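PDB 4FC4: nitrite transporter NirC from Salmonella enterica subsp. enterica serovar Typhimurium, which moves nitrite across the cytoplasmic membrane in both directions, serving uptake and export as a pentameric channel of the formate/nitrite transporter family. Local coordinates for residues F86-V91 / G99-I104; Q107-N112 / A200-F205. All coordinates share one frame; numbering follows the deposited sequence.

Contact 1 (F86-V91 / G99-I104); sequences FLTLGV and GQMWAI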
loop_
_atom_site.group_PDB
_atom_site.type_symbol
_atom_site.label_atom_id
_atom_site.label_comp_id
_atom_site.label_asym_id
_atom_site.label_seq_id
_atom_site.Cartn_x
_atom_site.Cartn_y
_atom_site.Cartn_z
ATOM N N PHE B 86 22.551 11.816 -15.323
ATOM C CA PHE B 86 23.515 10.721 -15.410
ATOM C C PHE B 86 24.786 11.221 -16.090
ATOM O O PHE B 86 25.949 11.024 -15.607
ATOM C CB PHE B 86 22.934 9.512 -16.200
ATOM C CG PHE B 86 21.899 8.685 -15.444
ATOM C CD1 PHE B 86 22.185 8.110 -14.195
ATOM C CD2 PHE B 86 20.626 8.450 -16.001
ATOM C CE1 PHE B 86 21.222 7.329 -13.517
ATOM C CE2 PHE B 86 19.663 7.680 -15.330
ATOM C CZ PHE B 86 19.954 7.131 -14.087
ATOM N N LEU B 87 24.554 11.861 -17.238
ATOM C CA LEU B 87 25.632 12.343 -18.069
ATOM C C LEU B 87 26.440 13.425 -17.371
ATOM O O LEU B 87 27.643 13.499 -17.552
ATOM C CB LEU B 87 25.107 12.789 -19.423
ATOM C CG LEU B 87 24.354 11.702 -20.202
ATOM C CD1 LEU B 87 24.004 12.226 -21.579
ATOM C CD2 LEU B 87 25.189 10.440 -20.372
ATOM N N THR B 88 25.793 14.218 -16.527
ATOM C CA THR B 88 26.480 15.286 -15.811
ATOM C C THR B 88 27.514 14.654 -14.874
ATOM O O THR B 88 28.731 15.001 -14.933
ATOM C CB THR B 88 25.471 16.167 -15.026
ATOM O OG1 THR B 88 24.773 17.004 -15.963
ATOM C CG2 THR B 88 26.175 17.030 -13.979
ATOM N N LEU B 89 27.023 13.729 -14.042
ATOM C CA LEU B 89 27.847 12.963 -13.124
ATOM C C LEU B 89 28.924 12.214 -13.883
ATOM O O LEU B 89 30.051 12.110 -13.402
ATOM C CB LEU B 89 26.986 12.006 -12.251
ATOM C CG LEU B 89 26.124 12.800 -11.254
ATOM C CD1 LEU B 89 25.148 11.946 -10.464
ATOM C CD2 LEU B 89 27.025 13.548 -10.282
ATOM N N GLY B 90 28.600 11.695 -15.065
ATOM C CA GLY B 90 29.615 11.050 -15.936
ATOM C C GLY B 90 30.745 11.987 -16.356
ATOM O O GLY B 90 31.941 11.627 -16.248
ATOM N N VAL B 91 30.389 13.201 -16.791
ATOM C CA VAL B 91 31.429 14.204 -17.147
ATOM C C VAL B 91 32.258 14.530 -15.904
ATOM O O VAL B 91 33.486 14.523 -15.952
ATOM C CB VAL B 91 30.820 15.488 -17.798
ATOM C CG1 VAL B 91 31.871 16.565 -18.001
ATOM C CG2 VAL B 91 30.123 15.148 -19.126
ATOM N N GLY B 99 31.834 16.552 -24.492
ATOM C CA GLY B 99 31.420 16.355 -25.886
ATOM C C GLY B 99 30.420 15.218 -26.014
ATOM O O GLY B 99 29.432 15.328 -26.735
ATOM N N GLN B 100 30.691 14.119 -25.316
ATOM C CA GLN B 100 29.815 12.950 -25.331
ATOM C C GLN B 100 28.464 13.262 -24.726
ATOM O O GLN B 100 27.449 12.830 -25.257
ATOM C CB GLN B 100 30.454 11.751 -24.594
ATOM C CG GLN B 100 31.493 11.033 -25.433
ATOM C CD GLN B 100 32.251 9.969 -24.677
ATOM O OE1 GLN B 100 32.227 8.790 -25.056
ATOM N NE2 GLN B 100 32.932 10.368 -23.607
ATOM N N MET B 101 28.448 14.002 -23.618
ATOM C CA MET B 101 27.195 14.394 -23.023
ATOM C C MET B 101 26.312 15.171 -24.009
ATOM O O MET B 101 25.151 14.814 -24.236
ATOM C CB MET B 101 27.428 15.216 -21.751
ATOM C CG MET B 101 26.151 15.808 -21.179
ATOM S SD MET B 101 26.502 16.650 -19.642
ATOM C CE MET B 101 24.841 17.115 -19.084
ATOM N N TRP B 102 26.852 16.241 -24.586
ATOM C CA TRP B 102 26.076 17.035 -25.541
ATOM C C TRP B 102 25.775 16.366 -26.872
ATOM O O TRP B 102 24.810 16.716 -27.509
ATOM C CB TRP B 102 26.662 18.431 -25.705
ATOM C CG TRP B 102 26.783 19.199 -24.403
ATOM C CD1 TRP B 102 27.948 19.715 -23.837
ATOM C CD2 TRP B 102 25.705 19.594 -23.466
ATOM N NE1 TRP B 102 27.681 20.386 -22.663
ATOM C CE2 TRP B 102 26.361 20.346 -22.377
ATOM C CE3 TRP B 102 24.303 19.394 -23.410
ATOM C CZ2 TRP B 102 25.646 20.868 -21.305
ATOM C CZ3 TRP B 102 23.598 19.937 -22.327
ATOM C CH2 TRP B 102 24.255 20.658 -21.303
ATOM N N ALA B 103 26.536 15.365 -27.299
ATOM C CA ALA B 103 26.163 14.639 -28.506
ATOM C C ALA B 103 24.992 13.658 -28.233
ATOM O O ALA B 103 24.185 13.349 -29.110
ATOM C CB ALA B 103 27.366 13.908 -29.041
ATOM N N ILE B 104 24.885 13.201 -26.995
ATOM C CA ILE B 104 23.931 12.194 -26.664
ATOM C C ILE B 104 22.541 12.749 -26.304
ATOM O O ILE B 104 21.523 12.229 -26.791
ATOM C CB ILE B 104 24.493 11.296 -25.536
ATOM C CG1 ILE B 104 25.739 10.516 -26.059
ATOM C CG2 ILE B 104 23.404 10.409 -24.988
ATOM C CD1 ILE B 104 26.341 9.560 -25.057
#

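Contact 2 (Q107-N112 / A200-F205); sequences QTWLGN and ANMTLF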
loop_
_atom_site.group_PDB
_atom_site.type_symbol
_atom_site.label_atom_id
_atom_site.label_comp_id
_atom_site.label_asym_id
_atom_site.label_seq_id
_atom_site.Cartn_x
_atom_site.Cartn_y
_atom_site.Cartn_z
ATOM N N GLN B 107 19.923 13.278 -29.100
ATOM C CA GLN B 107 19.481 11.964 -29.551
ATOM C C GLN B 107 18.443 11.316 -28.608
ATOM O O GLN B 107 17.427 10.771 -29.093
ATOM C CB GLN B 107 20.633 10.995 -29.611
ATOM C CG GLN B 107 21.818 11.390 -30.464
ATOM C CD GLN B 107 22.670 10.153 -30.766
ATOM O OE1 GLN B 107 23.557 10.228 -31.593
ATOM N NE2 GLN B 107 22.376 8.992 -30.085
ATOM N N THR B 108 18.705 11.336 -27.300
ATOM C CA THR B 108 17.795 10.660 -26.360
ATOM C C THR B 108 16.453 11.372 -26.481
ATOM O O THR B 108 15.396 10.757 -26.563
ATOM C CB THR B 108 18.296 10.716 -24.909
ATOM O OG1 THR B 108 19.701 10.405 -24.843
ATOM C CG2 THR B 108 17.473 9.719 -23.990
ATOM N N TRP B 109 16.513 12.694 -26.479
ATOM C CA TRP B 109 15.355 13.542 -26.682
ATOM C C TRP B 109 14.574 13.133 -27.912
ATOM O O TRP B 109 13.367 12.946 -27.812
ATOM C CB TRP B 109 15.840 14.985 -26.846
ATOM C CG TRP B 109 14.763 16.008 -26.690
ATOM C CD1 TRP B 109 14.395 16.682 -25.528
ATOM C CD2 TRP B 109 13.849 16.499 -27.722
ATOM N NE1 TRP B 109 13.371 17.548 -25.771
ATOM C CE2 TRP B 109 12.982 17.488 -27.058
ATOM C CE3 TRP B 109 13.697 16.276 -29.107
ATOM C CZ2 TRP B 109 11.998 18.193 -27.755
ATOM C CZ3 TRP B 109 12.695 16.997 -29.799
ATOM C CH2 TRP B 109 11.893 17.951 -29.151
ATOM N N LEU B 110 15.245 13.030 -29.082
ATOM C CA LEU B 110 14.583 12.684 -30.343
ATOM C C LEU B 110 13.924 11.300 -30.276
ATOM O O LEU B 110 12.775 11.127 -30.776
ATOM C CB LEU B 110 15.529 12.783 -31.551
ATOM C CG LEU B 110 15.940 14.206 -32.039
ATOM C CD1 LEU B 110 17.020 14.169 -33.112
ATOM C CD2 LEU B 110 14.775 15.109 -32.502
ATOM N N GLY B 111 14.618 10.340 -29.634
ATOM C CA GLY B 111 14.079 9.003 -29.490
ATOM C C GLY B 111 12.833 9.013 -28.632
ATOM O O GLY B 111 11.847 8.391 -28.957
ATOM N N ASN B 112 12.897 9.696 -27.495
ATOM C CA ASN B 112 11.753 9.864 -26.618
ATOM C C ASN B 112 10.539 10.430 -27.364
ATOM O O ASN B 112 9.406 9.982 -27.131
ATOM C CB ASN B 112 12.123 10.779 -25.469
ATOM C CG ASN B 112 13.042 10.117 -24.470
ATOM O OD1 ASN B 112 13.507 10.789 -23.566
ATOM N ND2 ASN B 112 13.304 8.784 -24.611
ATOM N N ALA B 200 6.939 13.746 -21.106
ATOM C CA ALA B 200 5.499 13.480 -20.878
ATOM C C ALA B 200 4.620 14.461 -21.695
ATOM O O ALA B 200 3.552 14.086 -22.159
ATOM C CB ALA B 200 5.146 13.545 -19.393
ATOM N N ASN B 201 5.072 15.702 -21.882
ATOM C CA ASN B 201 4.310 16.664 -22.669
ATOM C C ASN B 201 4.233 16.247 -24.135
ATOM O O ASN B 201 3.216 16.440 -24.785
ATOM C CB ASN B 201 4.866 18.098 -22.550
ATOM C CG ASN B 201 4.569 18.776 -21.199
ATOM O OD1 ASN B 201 5.026 19.928 -20.973
ATOM N ND2 ASN B 201 3.858 18.099 -20.299
ATOM N N MET B 202 5.306 15.647 -24.636
ATOM C CA MET B 202 5.355 15.121 -26.001
ATOM C C MET B 202 4.150 14.235 -26.306
ATOM O O MET B 202 3.536 14.409 -27.363
ATOM C CB MET B 202 6.635 14.312 -26.268
ATOM C CG MET B 202 7.935 15.084 -26.177
ATOM S SD MET B 202 9.399 14.008 -26.188
ATOM C CE MET B 202 10.684 15.238 -26.073
ATOM N N THR B 203 3.809 13.304 -25.413
ATOM C CA THR B 203 2.647 12.453 -25.651
ATOM C C THR B 203 1.361 13.309 -25.590
ATOM O O THR B 203 0.457 13.195 -26.417
ATOM C CB THR B 203 2.558 11.237 -24.670
ATOM O OG1 THR B 203 3.594 10.281 -24.958
ATOM C CG2 THR B 203 1.236 10.504 -24.870
ATOM N N LEU B 204 1.264 14.189 -24.601
ATOM C CA LEU B 204 0.046 14.972 -24.464
ATOM C C LEU B 204 -0.142 15.775 -25.740
ATOM O O LEU B 204 -1.260 15.827 -26.299
ATOM C CB LEU B 204 0.124 15.900 -23.270
ATOM C CG LEU B 204 -1.163 16.691 -23.142
ATOM C CD1 LEU B 204 -2.364 15.798 -22.804
ATOM C CD2 LEU B 204 -0.879 17.754 -22.104
ATOM N N PHE B 205 0.950 16.395 -26.202
ATOM C CA PHE B 205 0.857 17.234 -27.365
ATOM C C PHE B 205 0.435 16.469 -28.589
ATOM O O PHE B 205 -0.288 17.014 -29.429
ATOM C CB PHE B 205 2.124 18.043 -27.600
ATOM C CG PHE B 205 2.368 19.110 -26.546
ATOM C CD1 PHE B 205 1.334 19.849 -26.034
ATOM C CD2 PHE B 205 3.644 19.356 -26.053
ATOM C CE1 PHE B 205 1.560 20.815 -25.058
ATOM C CE2 PHE B 205 3.879 20.328 -25.085
ATOM C CZ PHE B 205 2.832 21.056 -24.583
#

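Contact 1 (F86-V91 / G99-I104)
An antiparallel helical hairpin of the FNT fold is packed together where Leu87, Thr88 and Val91 of helix 80-93 meet Met101 and Ile104 of helix 98-125. Only a short turn separates the two helices, so the chain folds straight back on itself. The axes of the two short segments run at 164° to each other and approach to 9.6 Å, and no hydrogen bond crosses between them. Met101 is the central side chain. Its CG stands anti to the backbone N (chi1 173°) and the chain beyond stays fully extended, which drives the thioether straight across the interface and over the backbone of the partner helix. Along the way Met101 CG lies 3.6 Å from Leu87 CB, and Met101 SD comes within 3.9 Å of Leu87 C, so the sulfur rests against main chain as well as side chains. Val91 meets Met101 at about a right angle, its CG2 branch reaching to 3.8 Å from Met101 CB. One turn further along helix 98-125, Ile104 extends the apolar seam: its CG2 branch touches Leu87 CD1 at 3.9 Å, the two side chains crossing at a slant. Other helices of the same subunit pack against the contact: Leu87 touches Ala13 of helix 3-22, while Thr88 and Met101 both pack on Val238 of helix 219-248. Thr88 is the polar member of the group, and its hydroxyl is engaged with its own helix through a hydrogen bond to Thr84 O. Alongside it, pointing the same way, comes the end of the methionine, with Met101 CE a close 3.1 Å from Thr88 OG1.

Contact 2 (Q107-N112 / A200-F205)
The buried seam between transmembrane helix 98-125 and the short helix 198-209 is bridged by Met202, which spans the gap to reach Trp109 and Asn112. The backbones stay well apart, the nearest CA atoms, those of Asn112 and Met202, being 8.3 Å from each other, so one long side chain makes the whole connection. Beyond CG the methionine is fully extended, and its methyl is thereby carried onto a face of the indole. Met202 CE sits 3.6 Å from the centroid of the five-membered ring, 22° off the ring normal, in a CH-pi contact. The methyl is displaced toward the rim, and its closest ring atom is Trp109 CE2, at 3.4 Å from Met202 CE. The sulfur stands further off above the ring: Met202 SD is 5.2 Å from the centroid of the six-membered ring, a Met-aromatic contact as well. In the FNT fold, which belongs to the aquaporin-like group, helix 198-209 is the second half of a transmembrane segment interrupted after residue 192, and Met202 joins this half-helix to the continuous helix 98-125 by side-chain packing. With chi1 at -164°, Trp109 CG lies opposite the backbone N, which swings the indole toward Met202 although its CB points neither toward nor away from helix 198-209. The ring is fixed from other directions too: NE1 is hydrogen-bonded to Thr230 OG1, and Phe80 packs edge-to-face with it. Asn112 meets the sulfur through its backbone, Asn112 C lying 3.9 Å from Met202 SD, whereas its buried amide serves another interruption, that between helices 67-75 and 80-93. There Asn112 OD1 accepts a hydrogen bond from Phe80 N and ND2 bonds to Glu78 O, while ND2 also reaches Ser31 O on helix 24-51.

Helix 98-125 takes part in both contacts, and their centres lie about 19 Å apart. Contact 1 involves its N-terminal end and sits about 18 Å from the centre of the chain; contact 2 comes further along, about 8 Å from that centre. The partner helices, 80-93 and 198-209, each follow a break in a transmembrane segment, so this one helix packs against the second half of each broken segment, near in sequence in one case and remote in the other. Within helix 98-125 the two segments follow one another closely, and Thr108 OG1 is hydrogen-bonded to Ile104 O one turn back. Neither contact touches another subunit of the pentamer; both lie within a single protomer.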